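Local coordinates for protein Sodium/sialic acid symporter SiaT (Proteus mirabilis, PDB 5NV9) that uses the sodium gradient to import the sialic acid N-acetylneuraminic acid across the inner membrane as a Na+-coupled symporter with the LeuT fold, at residues A87-V92 / I275-L280; F212-Q217 / L295-Q300. All blocks are in the same frame, centred on the assembly; numbering follows the deposited sequence.

Contact 1. Residues A87-V92 / I275-L280; sequences AILPLV and ITNAKL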
ATOM      1  N   ALA A  87     -15.565   5.045  -2.768  1.00 25.23           N
ATOM      2  CA  ALA A  87     -16.348   5.713  -3.796  1.00 23.01           C
ATOM      3  C   ALA A  87     -15.847   5.553  -5.224  1.00 23.44           C
ATOM      4  O   ALA A  87     -16.631   5.567  -6.149  1.00 23.56           O
ATOM      5  CB  ALA A  87     -16.446   7.192  -3.478  1.00 24.97           C
ATOM      6  N   ILE A  88     -14.547   5.438  -5.445  1.00 24.20           N
ATOM      7  CA  ILE A  88     -14.058   5.215  -6.811  1.00 23.04           C
ATOM      8  C   ILE A  88     -14.183   3.772  -7.308  1.00 22.55           C
ATOM      9  O   ILE A  88     -14.070   3.555  -8.511  1.00 22.14           O
ATOM     10  CB  ILE A  88     -12.576   5.636  -7.003  1.00 25.77           C
ATOM     11  CG1 ILE A  88     -11.658   4.856  -6.095  1.00 25.11           C
ATOM     12  CG2 ILE A  88     -12.408   7.149  -6.765  1.00 27.36           C
ATOM     13  CD1 ILE A  88     -10.251   4.724  -6.616  1.00 26.29           C
ATOM     14  N   LEU A  89     -14.425   2.786  -6.435  1.00 21.33           N
ATOM     15  CA  LEU A  89     -14.409   1.371  -6.862  1.00 21.78           C
ATOM     16  C   LEU A  89     -15.344   0.967  -8.020  1.00 22.84           C
ATOM     17  O   LEU A  89     -14.945   0.167  -8.844  1.00 21.53           O
ATOM     18  CB  LEU A  89     -14.584   0.389  -5.668  1.00 23.69           C
ATOM     19  CG  LEU A  89     -13.428   0.424  -4.649  1.00 24.90           C
ATOM     20  CD1 LEU A  89     -13.622  -0.483  -3.431  1.00 24.48           C
ATOM     21  CD2 LEU A  89     -12.074   0.165  -5.294  1.00 24.16           C
ATOM     22  N   PRO A  90     -16.600   1.465  -8.051  1.00 24.52           N
ATOM     23  CA  PRO A  90     -17.473   1.172  -9.195  1.00 27.12           C
ATOM     24  C   PRO A  90     -16.897   1.700 -10.554  1.00 29.61           C
ATOM     25  O   PRO A  90     -16.962   1.013 -11.604  1.00 29.03           O
ATOM     26  CB  PRO A  90     -18.770   1.904  -8.834  1.00 27.00           C
ATOM     27  CG  PRO A  90     -18.665   2.231  -7.377  1.00 24.97           C
ATOM     28  CD  PRO A  90     -17.231   2.374  -7.089  1.00 24.61           C
ATOM     29  N   LEU A  91     -16.243   2.849 -10.509  1.00 26.28           N
ATOM     30  CA  LEU A  91     -15.589   3.397 -11.692  1.00 26.78           C
ATOM     31  C   LEU A  91     -14.438   2.470 -12.149  1.00 24.65           C
ATOM     32  O   LEU A  91     -14.220   2.264 -13.363  1.00 23.90           O
ATOM     33  CB  LEU A  91     -15.044   4.783 -11.364  1.00 32.12           C
ATOM     34  CG  LEU A  91     -16.061   5.876 -10.956  1.00 35.54           C
ATOM     35  CD1 LEU A  91     -17.087   5.988 -12.059  1.00 37.46           C
ATOM     36  CD2 LEU A  91     -16.748   5.652  -9.602  1.00 41.07           C
ATOM     37  N   VAL A  92     -13.701   1.889 -11.180  1.00 22.26           N
ATOM     38  CA  VAL A  92     -12.625   0.964 -11.518  1.00 22.01           C
ATOM     39  C   VAL A  92     -13.222  -0.278 -12.181  1.00 21.89           C
ATOM     40  O   VAL A  92     -12.731  -0.759 -13.209  1.00 22.59           O
ATOM     41  CB  VAL A  92     -11.856   0.531 -10.271  1.00 23.55           C
ATOM     42  CG1 VAL A  92     -10.814  -0.542 -10.631  1.00 20.08           C
ATOM     43  CG2 VAL A  92     -11.272   1.760  -9.565  1.00 24.39           C
ATOM     44  N   ILE A 275     -15.991  -5.795  -3.493  1.00 23.83           N
ATOM     45  CA  ILE A 275     -17.004  -5.622  -2.421  1.00 23.84           C
ATOM     46  C   ILE A 275     -16.431  -5.945  -1.022  1.00 23.15           C
ATOM     47  O   ILE A 275     -16.625  -5.188  -0.055  1.00 18.32           O
ATOM     48  CB  ILE A 275     -18.246  -6.456  -2.686  1.00 25.01           C
ATOM     49  CG1 ILE A 275     -19.016  -5.801  -3.827  1.00 27.52           C
ATOM     50  CG2 ILE A 275     -19.158  -6.559  -1.452  1.00 26.64           C
ATOM     51  CD1 ILE A 275     -19.852  -6.773  -4.614  1.00 30.08           C
ATOM     52  N   THR A 276     -15.661  -7.028  -0.955  1.00 22.35           N
ATOM     53  CA  THR A 276     -15.036  -7.419   0.286  1.00 22.28           C
ATOM     54  C   THR A 276     -14.028  -6.350   0.790  1.00 21.87           C
ATOM     55  O   THR A 276     -13.917  -6.080   2.005  1.00 19.03           O
ATOM     56  CB  THR A 276     -14.290  -8.734   0.095  1.00 22.82           C
ATOM     57  OG1 THR A 276     -15.205  -9.733  -0.341  1.00 24.93           O
ATOM     58  CG2 THR A 276     -13.682  -9.167   1.378  1.00 22.26           C
ATOM     59  N   ASN A 277     -13.224  -5.833  -0.135  1.00 21.65           N
ATOM     60  CA  ASN A 277     -12.290  -4.795   0.184  1.00 21.38           C
ATOM     61  C   ASN A 277     -13.049  -3.556   0.677  1.00 20.47           C
ATOM     62  O   ASN A 277     -12.694  -3.012   1.727  1.00 22.46           O
ATOM     63  CB  ASN A 277     -11.399  -4.459  -1.008  1.00 22.11           C
ATOM     64  CG  ASN A 277     -10.552  -3.243  -0.751  1.00 22.46           C
ATOM     65  OD1 ASN A 277      -9.579  -3.325  -0.025  1.00 21.70           O
ATOM     66  ND2 ASN A 277     -10.960  -2.067  -1.316  1.00 22.81           N
ATOM     67  N   ALA A 278     -14.087  -3.125  -0.038  1.00 20.11           N
ATOM     68  CA  ALA A 278     -14.931  -2.020   0.451  1.00 21.89           C
ATOM     69  C   ALA A 278     -15.498  -2.148   1.869  1.00 24.83           C
ATOM     70  O   ALA A 278     -15.445  -1.199   2.645  1.00 25.13           O
ATOM     71  CB  ALA A 278     -16.029  -1.718  -0.513  1.00 24.03           C
ATOM     72  N   LYS A 279     -16.004  -3.317   2.223  1.00 27.97           N
ATOM     73  CA  LYS A 279     -16.477  -3.571   3.579  1.00 26.99           C
ATOM     74  C   LYS A 279     -15.391  -3.346   4.630  1.00 25.61           C
ATOM     75  O   LYS A 279     -15.639  -2.655   5.614  1.00 22.48           O
ATOM     76  CB  LYS A 279     -16.994  -4.972   3.678  1.00 28.77           C
ATOM     77  CG  LYS A 279     -18.294  -5.141   2.898  1.00 33.10           C
ATOM     78  CD  LYS A 279     -18.617  -6.612   2.718  1.00 39.76           C
ATOM     79  CE  LYS A 279     -20.033  -6.798   2.222  1.00 43.42           C
ATOM     80  NZ  LYS A 279     -20.422  -8.207   2.494  1.00 48.09           N
ATOM     81  N   LEU A 280     -14.177  -3.849   4.363  1.00 22.81           N
ATOM     82  CA  LEU A 280     -13.053  -3.685   5.287  1.00 22.18           C
ATOM     83  C   LEU A 280     -12.612  -2.234   5.453  1.00 22.67           C
ATOM     84  O   LEU A 280     -12.325  -1.787   6.579  1.00 20.07           O
ATOM     85  CB  LEU A 280     -11.859  -4.576   4.877  1.00 22.28           C
ATOM     86  CG  LEU A 280     -12.101  -6.066   5.120  1.00 23.42           C
ATOM     87  CD1 LEU A 280     -11.104  -6.948   4.345  1.00 23.26           C
ATOM     88  CD2 LEU A 280     -11.991  -6.352   6.620  1.00 25.52           C
TER
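Leu89 reaches across to Asn277 and Ala278 in a small, buried van der Waals contact between two transmembrane helices of the LeuT fold. Leu89 lies on helix 89-102 and its partners on helix 267-301. One methyl, CD1 of Leu89, makes both contacts. It lies 4.0 Å from CB of Ala278, an ordinary apolar distance. The same methyl lies 3.8 Å from ND2 of Asn277, a methyl-to-amide contact without a bond. CG of Leu89 is anti to its carbonyl carbon (chi1 -65°) and chi2 is extended (177°), which carries CD1 out to the partner helix. All three residues direct CB toward the other segment.

The Asn277 side chain meets that of Leu89 at about a right angle. Its CG is anti to the backbone N (chi1 172°), and the amide presents its nitrogen to the leucine. The nearest backbone approach is 8.1 Å, from CA of Leu89 to CA of Ala278, so side chains alone make the contact. The two segments bury only 90 Å² in all, and every contact across them runs through this one leucine methyl.

The side chain of Asn277 is about 6 Å from the bound N-acetyl-beta-neuraminic acid and about 5 Å from the side chain of Thr58, which binds sialic acid. Asn277 thus brings the contact close to the substrate pocket, probably as second-shell packing. Phe251 of helix 236-253 touches both Leu89 and Asn277. Asn277 also packs on Val54 and Phe55 of helix 47-58, so four helices meet around this point.

Contact 2. Residues F212-Q217 / L295-Q300; sequences FTTTAQ and LFVYYQ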
ATOM      1  N   PHE A 212     -15.461   9.725  23.514  1.00 23.76           N
ATOM      2  CA  PHE A 212     -16.227  10.500  22.568  1.00 26.76           C
ATOM      3  C   PHE A 212     -16.315  12.003  22.896  1.00 25.14           C
ATOM      4  O   PHE A 212     -16.034  12.857  22.022  1.00 21.11           O
ATOM      5  CB  PHE A 212     -17.658   9.948  22.372  1.00 28.04           C
ATOM      6  CG  PHE A 212     -18.463  10.735  21.368  1.00 31.65           C
ATOM      7  CD1 PHE A 212     -18.315  10.513  19.995  1.00 32.78           C
ATOM      8  CD2 PHE A 212     -19.369  11.693  21.786  1.00 32.22           C
ATOM      9  CE1 PHE A 212     -19.033  11.240  19.071  1.00 32.90           C
ATOM     10  CE2 PHE A 212     -20.107  12.413  20.866  1.00 32.38           C
ATOM     11  CZ  PHE A 212     -19.933  12.200  19.507  1.00 34.05           C
ATOM     12  N   THR A 213     -16.757  12.275  24.111  1.00 26.01           N
ATOM     13  CA  THR A 213     -17.089  13.620  24.603  1.00 28.92           C
ATOM     14  C   THR A 213     -15.880  14.483  24.703  1.00 26.13           C
ATOM     15  O   THR A 213     -15.915  15.640  24.228  1.00 23.98           O
ATOM     16  CB  THR A 213     -17.769  13.537  25.982  1.00 33.32           C
ATOM     17  OG1 THR A 213     -19.106  13.154  25.747  1.00 39.40           O
ATOM     18  CG2 THR A 213     -17.809  14.872  26.710  1.00 36.60           C
ATOM     19  N   THR A 214     -14.814  13.929  25.288  1.00 25.06           N
ATOM     20  CA  THR A 214     -13.563  14.663  25.388  1.00 26.97           C
ATOM     21  C   THR A 214     -13.011  15.002  23.987  1.00 25.85           C
ATOM     22  O   THR A 214     -12.568  16.154  23.711  1.00 21.24           O
ATOM     23  CB  THR A 214     -12.492  13.862  26.107  1.00 28.83           C
ATOM     24  OG1 THR A 214     -12.954  13.489  27.392  1.00 25.98           O
ATOM     25  CG2 THR A 214     -11.204  14.682  26.241  1.00 29.84           C
ATOM     26  N   THR A 215     -13.045  14.011  23.098  1.00 25.17           N
ATOM     27  CA  THR A 215     -12.579  14.232  21.755  1.00 24.10           C
ATOM     28  C   THR A 215     -13.391  15.285  21.045  1.00 25.04           C
ATOM     29  O   THR A 215     -12.819  16.134  20.363  1.00 24.93           O
ATOM     30  CB  THR A 215     -12.519  12.917  20.921  1.00 24.40           C
ATOM     31  OG1 THR A 215     -11.635  12.007  21.541  1.00 20.26           O
ATOM     32  CG2 THR A 215     -11.995  13.178  19.586  1.00 23.01           C
ATOM     33  N   ALA A 216     -14.717  15.199  21.142  1.00 25.88           N
ATOM     34  CA  ALA A 216     -15.568  16.161  20.465  1.00 27.11           C
ATOM     35  C   ALA A 216     -15.350  17.569  21.072  1.00 28.81           C
ATOM     36  O   ALA A 216     -15.255  18.552  20.345  1.00 28.66           O
ATOM     37  CB  ALA A 216     -17.033  15.747  20.522  1.00 26.74           C
ATOM     38  N   GLN A 217     -15.183  17.646  22.387  1.00 30.77           N
ATOM     39  CA  GLN A 217     -14.951  18.928  23.080  1.00 32.78           C
ATOM     40  C   GLN A 217     -13.637  19.571  22.718  1.00 31.68           C
ATOM     41  O   GLN A 217     -13.538  20.805  22.701  1.00 31.64           O
ATOM     42  CB  GLN A 217     -14.960  18.741  24.604  1.00 35.20           C
ATOM     43  CG  GLN A 217     -16.323  18.900  25.207  1.00 40.75           C
ATOM     44  CD  GLN A 217     -16.273  18.726  26.713  1.00 49.76           C
ATOM     45  OE1 GLN A 217     -15.444  17.972  27.216  1.00 50.80           O
ATOM     46  NE2 GLN A 217     -17.137  19.445  27.441  1.00 56.81           N
ATOM     47  N   LEU A 295      -6.236   7.049  22.923  1.00 22.86           N
ATOM     48  CA  LEU A 295      -4.965   7.169  23.603  1.00 21.22           C
ATOM     49  C   LEU A 295      -4.746   8.552  24.129  1.00 24.22           C
ATOM     50  O   LEU A 295      -4.067   8.712  25.145  1.00 23.06           O
ATOM     51  CB  LEU A 295      -3.793   6.818  22.689  1.00 22.34           C
ATOM     52  CG  LEU A 295      -3.622   5.321  22.358  1.00 23.88           C
ATOM     53  CD1 LEU A 295      -2.607   5.106  21.310  1.00 24.60           C
ATOM     54  CD2 LEU A 295      -3.266   4.498  23.559  1.00 23.26           C
ATOM     55  N   PHE A 296      -5.239   9.544  23.362  1.00 25.38           N
ATOM     56  CA  PHE A 296      -5.194  10.933  23.735  1.00 26.34           C
ATOM     57  C   PHE A 296      -5.940  11.140  25.058  1.00 27.80           C
ATOM     58  O   PHE A 296      -5.411  11.787  25.980  1.00 26.06           O
ATOM     59  CB  PHE A 296      -5.797  11.787  22.629  1.00 28.59           C
ATOM     60  CG  PHE A 296      -6.199  13.131  23.083  1.00 26.16           C
ATOM     61  CD1 PHE A 296      -5.255  14.072  23.336  1.00 27.34           C
ATOM     62  CD2 PHE A 296      -7.519  13.429  23.251  1.00 29.55           C
ATOM     63  CE1 PHE A 296      -5.597  15.334  23.786  1.00 31.61           C
ATOM     64  CE2 PHE A 296      -7.881  14.689  23.712  1.00 33.70           C
ATOM     65  CZ  PHE A 296      -6.923  15.637  23.988  1.00 31.28           C
ATOM     66  N   VAL A 297      -7.170  10.610  25.141  1.00 28.35           N
ATOM     67  CA  VAL A 297      -7.936  10.666  26.388  1.00 26.43           C
ATOM     68  C   VAL A 297      -7.230   9.908  27.507  1.00 25.70           C
ATOM     69  O   VAL A 297      -7.115  10.409  28.621  1.00 27.60           O
ATOM     70  CB  VAL A 297      -9.365  10.216  26.207  1.00 24.71           C
ATOM     71  CG1 VAL A 297     -10.113  10.309  27.520  1.00 24.84           C
ATOM     72  CG2 VAL A 297     -10.034  11.086  25.169  1.00 24.03           C
ATOM     73  N   TYR A 298      -6.697   8.724  27.210  1.00 24.59           N
ATOM     74  CA  TYR A 298      -6.046   7.971  28.214  1.00 25.57           C
ATOM     75  C   TYR A 298      -4.833   8.698  28.790  1.00 26.91           C
ATOM     76  O   TYR A 298      -4.673   8.710  30.002  1.00 24.12           O
ATOM     77  CB  TYR A 298      -5.663   6.574  27.729  1.00 26.22           C
ATOM     78  CG  TYR A 298      -4.908   5.737  28.752  1.00 26.98           C
ATOM     79  CD1 TYR A 298      -5.571   5.047  29.783  1.00 28.88           C
ATOM     80  CD2 TYR A 298      -3.535   5.626  28.686  1.00 27.27           C
ATOM     81  CE1 TYR A 298      -4.865   4.292  30.713  1.00 29.02           C
ATOM     82  CE2 TYR A 298      -2.834   4.879  29.603  1.00 28.29           C
ATOM     83  CZ  TYR A 298      -3.486   4.196  30.596  1.00 30.91           C
ATOM     84  OH  TYR A 298      -2.689   3.442  31.462  1.00 33.99           O
ATOM     85  N   TYR A 299      -3.979   9.309  27.967  1.00 24.01           N
ATOM     86  CA  TYR A 299      -2.804   9.945  28.539  1.00 23.69           C
ATOM     87  C   TYR A 299      -3.040  11.361  29.091  1.00 25.88           C
ATOM     88  O   TYR A 299      -2.166  11.894  29.753  1.00 27.05           O
ATOM     89  CB  TYR A 299      -1.614   9.877  27.548  1.00 23.73           C
ATOM     90  CG  TYR A 299      -1.072   8.481  27.441  1.00 23.17           C
ATOM     91  CD1 TYR A 299      -0.287   7.922  28.469  1.00 24.53           C
ATOM     92  CD2 TYR A 299      -1.310   7.716  26.324  1.00 23.75           C
ATOM     93  CE1 TYR A 299       0.209   6.620  28.384  1.00 25.47           C
ATOM     94  CE2 TYR A 299      -0.789   6.438  26.197  1.00 26.03           C
ATOM     95  CZ  TYR A 299      -0.038   5.861  27.232  1.00 26.93           C
ATOM     96  OH  TYR A 299       0.420   4.546  27.101  1.00 24.22           O
ATOM     97  N   GLN A 300      -4.200  11.966  28.810  1.00 26.36           N
ATOM     98  CA  GLN A 300      -4.680  13.136  29.508  1.00 26.48           C
ATOM     99  C   GLN A 300      -5.176  12.769  30.916  1.00 30.22           C
ATOM    100  O   GLN A 300      -5.095  13.579  31.800  1.00 27.03           O
ATOM    101  CB  GLN A 300      -5.843  13.761  28.767  1.00 28.42           C
ATOM    102  CG  GLN A 300      -5.445  14.470  27.482  1.00 32.69           C
ATOM    103  CD  GLN A 300      -4.610  15.705  27.745  1.00 33.55           C
ATOM    104  OE1 GLN A 300      -3.432  15.718  27.512  1.00 39.41           O
ATOM    105  NE2 GLN A 300      -5.232  16.730  28.236  1.00 30.13           N
TER
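Val297 packs against Thr214 where helix 207-217 crosses helix 267-301 on the periplasmic side. The short segments run nearly perpendicular, at 97°, and their axes come within 9.8 Å. The tight part centres on CG2 of Val297. It sits 3.8 Å from CB of Thr214 and 3.9 Å from CG2 of Thr214. The threonine methyl is anti to its backbone N, which turns it toward the valine. OG1 of Thr215 borders the same valine methyl, with Val297 CG2 4.1 Å away.

The packing is looser toward Phe296. Its CE2 is 4.2 Å from CG2 of Thr214, and the methyl approaches the ring obliquely. CG of Gln300 rests 3.8 Å above one face of this ring, within the same helix. Thr214 and Phe296 are partly exposed, and Gln300 is on the surface; Val297 and Thr215 are buried. Lys220 makes a cation-pi contact with Phe296.

Both threonine hydroxyls bond back into their own helix, Thr214 OG1 to the carbonyl of Glu210 and Thr215 OG1 to that of Ile211. Thr214 thus meets the other helix through CB and CG2, while Thr215 only sets its hydroxyl oxygen beside a methyl. The contact rests on shape and apolar surface rather than polar pairing.

In the fold
Contacts 1 and 2 share the long helix 267-301, which contributes 275-280 to the first and 295-300 to the second. Their centres are 32 Å apart and their nearest atoms about 19 Å, so they do not touch. Along the chain the order is 87-92, 212-217, 275-280, 295-300, and the segments of the two contacts alternate. Contact 1 lies in the membrane near the sialic acid pocket. Contact 2 lies on the periplasmic side, away from the annotated sites. The same helix thus meets helix 89-102 inside the transmembrane bundle and the short helix 207-217 outside it, so one helix runs from near the substrate region to the periplasmic side.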